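Local coordinates for hydrolase, isochorismatase family (Pseudomonas putida, PDB 4L07) that hydrolyses the amide bond of maleamate to give maleate and ammonia, as a member of the isochorismatase-like hydrolase family, at the interface of chains A and B. Residues are numbered along the deposited sequence; one frame, centred on the assembly and turned at random. Chains: chain A/B, Hydrolase, isochorismatase family.

Contact 1: the interface of chains A and B. Residues chain A 3, 7, 184-185, 189; chain B 147, 173-175, 178.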
# COMPACT_ATOMS: atom_id res chain seq x y z
N GLN A 3 -4.68 -35.23 -4.27
CA GLN A 3 -4.52 -33.76 -4.25
C GLN A 3 -5.86 -33.05 -4.44
O GLN A 3 -6.17 -32.08 -3.73
CB GLN A 3 -3.51 -33.33 -5.30
CG GLN A 3 -3.30 -31.82 -5.36
CD GLN A 3 -2.18 -31.44 -6.31
OE1 GLN A 3 -1.34 -32.26 -6.66
NE2 GLN A 3 -2.17 -30.17 -6.73
N TYR A 7 -7.47 -30.41 -1.72
CA TYR A 7 -7.86 -29.03 -2.05
C TYR A 7 -9.37 -28.79 -1.86
O TYR A 7 -9.78 -27.76 -1.33
CB TYR A 7 -7.40 -28.67 -3.47
CG TYR A 7 -5.98 -28.14 -3.53
CD1 TYR A 7 -5.74 -26.79 -3.79
CD2 TYR A 7 -4.89 -28.99 -3.33
CE1 TYR A 7 -4.44 -26.30 -3.84
CE2 TYR A 7 -3.59 -28.51 -3.38
CZ TYR A 7 -3.37 -27.16 -3.64
OH TYR A 7 -2.08 -26.70 -3.69
N TYR A 184 -3.36 -23.15 -12.26
CA TYR A 184 -3.88 -24.06 -11.24
C TYR A 184 -4.07 -23.33 -9.91
O TYR A 184 -5.16 -23.37 -9.32
CB TYR A 184 -2.98 -25.28 -11.06
CG TYR A 184 -3.44 -26.19 -9.93
CD1 TYR A 184 -4.52 -27.05 -10.11
CD2 TYR A 184 -2.82 -26.16 -8.68
CE1 TYR A 184 -4.96 -27.87 -9.08
CE2 TYR A 184 -3.25 -26.98 -7.64
CZ TYR A 184 -4.32 -27.84 -7.85
OH TYR A 184 -4.77 -28.65 -6.84
N ASP A 185 -3.02 -22.66 -9.44
CA ASP A 185 -3.09 -21.92 -8.18
C ASP A 185 -4.19 -20.86 -8.20
O ASP A 185 -4.89 -20.67 -7.20
CB ASP A 185 -1.75 -21.25 -7.85
CG ASP A 185 -0.67 -22.25 -7.44
OD1 ASP A 185 -0.95 -23.45 -7.21
OD2 ASP A 185 0.48 -21.79 -7.34
N LYS A 189 -7.35 -20.82 -5.68
CA LYS A 189 -7.25 -19.87 -4.55
C LYS A 189 -7.68 -18.43 -4.81
O LYS A 189 -8.05 -17.72 -3.87
CB LYS A 189 -5.82 -19.86 -4.00
CG LYS A 189 -5.29 -21.22 -3.59
CD LYS A 189 -3.95 -21.10 -2.88
CE LYS A 189 -3.37 -22.47 -2.56
NZ LYS A 189 -2.00 -22.38 -1.99
N SER B 147 3.20 -22.43 -2.05
CA SER B 147 2.55 -21.93 -3.26
C SER B 147 1.52 -20.84 -3.00
O SER B 147 1.02 -20.23 -3.94
CB SER B 147 1.89 -23.07 -4.03
OG SER B 147 0.84 -23.64 -3.27
N ASP B 173 3.78 -27.33 2.15
CA ASP B 173 2.63 -27.19 1.27
C ASP B 173 1.78 -28.45 1.35
O ASP B 173 2.19 -29.45 1.97
CB ASP B 173 3.08 -26.92 -0.18
CG ASP B 173 2.09 -26.05 -0.95
OD1 ASP B 173 0.87 -26.12 -0.70
OD2 ASP B 173 2.54 -25.29 -1.84
N ARG B 174 0.60 -28.40 0.74
CA ARG B 174 -0.34 -29.52 0.81
C ARG B 174 -0.19 -30.45 -0.39
O ARG B 174 -0.84 -31.49 -0.44
CB ARG B 174 -1.79 -29.04 0.99
CG ARG B 174 -2.13 -27.71 0.35
CD ARG B 174 -3.59 -27.33 0.55
NE ARG B 174 -3.84 -26.53 1.75
CZ ARG B 174 -3.61 -25.22 1.85
NH1 ARG B 174 -3.10 -24.55 0.82
NH2 ARG B 174 -3.88 -24.57 2.98
N ALA B 175 0.66 -30.06 -1.33
CA ALA B 175 1.02 -30.90 -2.48
C ALA B 175 2.40 -30.56 -3.04
O ALA B 175 2.84 -29.40 -2.98
CB ALA B 175 -0.04 -30.81 -3.58
N PRO B 178 2.66 -27.86 -6.66
CA PRO B 178 2.63 -26.41 -6.39
C PRO B 178 3.86 -25.91 -5.62
O PRO B 178 4.37 -24.83 -5.91
CB PRO B 178 1.35 -26.24 -5.57
CG PRO B 178 0.46 -27.36 -6.03
CD PRO B 178 1.40 -28.51 -6.24
O HOH W 1 -1.51 -24.33 -4.72
O HOH W 2 -1.45 -25.12 -1.50
O HOH W 3 2.98 -22.75 -7.37

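Contact 2: the interface of chains A and B. Residues chain A 11-13, 188-189; chain B 82, 85-86, 89.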
# COMPACT_ATOMS: atom_id res chain seq x y z
N GLY A 11 -11.42 -26.28 1.11
CA GLY A 11 -12.36 -25.24 0.74
C GLY A 11 -11.93 -24.38 -0.44
O GLY A 11 -12.42 -23.26 -0.61
N PHE A 12 -11.03 -24.91 -1.27
CA PHE A 12 -10.56 -24.20 -2.46
C PHE A 12 -11.41 -24.50 -3.70
O PHE A 12 -12.21 -25.43 -3.71
CB PHE A 12 -9.10 -24.56 -2.76
CG PHE A 12 -8.11 -24.03 -1.76
CD1 PHE A 12 -7.94 -22.66 -1.57
CD2 PHE A 12 -7.32 -24.91 -1.02
CE1 PHE A 12 -7.00 -22.18 -0.66
CE2 PHE A 12 -6.39 -24.44 -0.11
CZ PHE A 12 -6.23 -23.07 0.08
N GLY A 13 -11.23 -23.69 -4.74
CA GLY A 13 -11.80 -23.98 -6.06
C GLY A 13 -13.26 -23.62 -6.27
O GLY A 13 -13.85 -24.03 -7.26
N GLN A 188 -7.68 -22.48 -7.97
CA GLN A 188 -7.92 -22.99 -6.63
C GLN A 188 -8.16 -21.88 -5.61
O GLN A 188 -9.08 -21.98 -4.79
CB GLN A 188 -6.76 -23.89 -6.18
CG GLN A 188 -6.65 -25.20 -6.95
CD GLN A 188 -7.96 -25.99 -6.94
OE1 GLN A 188 -8.38 -26.53 -7.97
NE2 GLN A 188 -8.61 -26.06 -5.79
N LYS A 189 -7.35 -20.82 -5.68
CA LYS A 189 -7.25 -19.87 -4.55
C LYS A 189 -7.68 -18.43 -4.81
O LYS A 189 -8.05 -17.72 -3.87
CB LYS A 189 -5.82 -19.86 -4.00
CG LYS A 189 -5.29 -21.22 -3.59
CD LYS A 189 -3.95 -21.10 -2.88
CE LYS A 189 -3.37 -22.47 -2.56
NZ LYS A 189 -2.00 -22.38 -1.99
N TRP B 82 -11.62 -12.84 -1.48
CA TRP B 82 -10.71 -13.99 -1.37
C TRP B 82 -11.40 -15.14 -0.70
O TRP B 82 -11.18 -16.30 -1.06
CB TRP B 82 -9.40 -13.64 -0.66
CG TRP B 82 -8.40 -14.78 -0.68
CD1 TRP B 82 -7.96 -15.51 -1.79
CD2 TRP B 82 -7.69 -15.36 0.46
NE1 TRP B 82 -7.05 -16.47 -1.41
CE2 TRP B 82 -6.85 -16.43 -0.08
CE3 TRP B 82 -7.67 -15.11 1.83
CZ2 TRP B 82 -6.03 -17.21 0.74
CZ3 TRP B 82 -6.84 -15.90 2.64
CH2 TRP B 82 -6.05 -16.92 2.11
N LYS B 85 -13.50 -17.54 -3.00
CA LYS B 85 -12.69 -18.55 -3.69
C LYS B 85 -12.11 -19.58 -2.72
O LYS B 85 -12.20 -20.79 -2.95
CB LYS B 85 -11.53 -17.87 -4.43
CG LYS B 85 -11.75 -17.71 -5.92
CD LYS B 85 -11.41 -19.02 -6.62
CE LYS B 85 -12.24 -19.17 -7.87
NZ LYS B 85 -12.04 -20.51 -8.47
N SER B 86 -11.57 -19.09 -1.61
CA SER B 86 -10.89 -19.94 -0.66
C SER B 86 -11.69 -19.88 0.62
O SER B 86 -11.28 -19.30 1.61
CB SER B 86 -9.47 -19.43 -0.39
OG SER B 86 -8.67 -19.41 -1.54
N MET B 89 -10.73 -20.71 4.45
CA MET B 89 -10.06 -19.68 5.25
C MET B 89 -11.01 -18.96 6.22
O MET B 89 -10.55 -18.35 7.18
CB MET B 89 -9.36 -18.65 4.35
CG MET B 89 -8.35 -19.26 3.38
SD MET B 89 -6.99 -20.07 4.23
CE MET B 89 -6.22 -20.94 2.87

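Contact 1: the interface of chains A and B
B:Arg174 crosses A:Tyr7 at about a right angle in this patch of the two-fold interface between isochorismatase-family subunits. Beyond its CB, the CG of B:Arg174 passes 4.1 Å from A:Tyr7 CE2, and CD then rides above the rim of the phenol ring. A bend at the third torsion (chi3 91°) turns the guanidinium towards the amino group at the tip of extended A:Lys189, the last residue of helix 176-189, and NH1 holds water 2 at 2.9 Å. A:Lys189 NZ lies in the guanidinium plane, 3.7 Å from B:Arg174 NH1; water 2, shared by both groups and by B:Asp173 OD1, probably eases this meeting of like charges. An alanine in place of B:Arg174 would probably leave water 2 less firmly held and one face of the tyrosine without its aliphatic cover.

The opposite face of A:Tyr7 lies under A:Tyr184 OH, 3.4 Å above the ring centre. A tyrosine suits this site because its flat ring packs while its hydroxyl reaches water: OH binds water 1 at 2.6 Å, and that water also joins A:Asp185 OD1 to B:Ser147 OG. B:Ser147 OG in turn donates to the syn lone pair of B:Asp173 OD2 at 2.8 Å. B:Pro178, in the first helical turn where no N-H is needed, places CG 3.5 Å from A:Tyr7 OH. Extended A:Gln3 lays its amide CD 3.5 Å from the B:Ala175 methyl, where a small side chain permits close approach.

Contact 2: the interface of chains A and B
The C-terminal end of helix 176-189 in chain A docks here against helix 82-85 of chain B and the residues just after it, with A:Lys189 O meeting B:Ser86. Carbonyls in the last turn of a helix lack the usual partner four residues on, and here the other subunit supplies one: B:Ser86 OG donates to A:Lys189 O at 2.9 Å. The hydroxyl comes in the carbonyl plane on a lone pair, with a C=O...OG angle of 110°. A serine suits this place, being short enough to fit between the chains yet able to donate. Its OG stands anti to its own carbonyl carbon (chi1 -61°), which directs the hydroxyl towards chain A.

The indole of B:Trp82 borders the same oxygen. Although NE1 is 2.9 Å from A:Lys189 O, its N-H points elsewhere, so the pair is no hydrogen bond; the carbonyl lies beside the NE1-CD1 rim of the indole, while B:Ser86 CB packs over one indole face, which probably helps position the serine within its own chain. B:Lys85 adds its aliphatic CB, 3.5 Å from A:Lys189 O.

A:Phe12 turns the edge of its ring to the serine, with B:Ser86 OG lying in the ring plane 3.3 Å from CD1. Flanking it, A:Gly11 and A:Gly13 both have positive phi, a backbone shape that glycine adopts at little cost because it has no CB. B:Met89 brings a flexible thioether to the tip of the phenyl ring: bent at its second torsion (chi2 -63°), it crosses the ring obliquely and sets its methyl CE 3.5 Å from A:Phe12 CZ.

Contact 1 and contact 2 form neighbouring patches of one two-fold interface; the centres of their C-alpha atoms are about 10 Å apart. A:Lys189 spans them: its ammonium end belongs to contact 1 and its backbone carbonyl to contact 2. Both also draw on the N-terminal part of chain A, helix 3-9 in contact 1 and the following loop in contact 2. Chain B answers with separate elements, so one subunit's N-terminal segment and helix end grip several parts of the other. The exchanged twins double this contribution, which probably helps hold a dimeric unit within the four-chain deposited assembly.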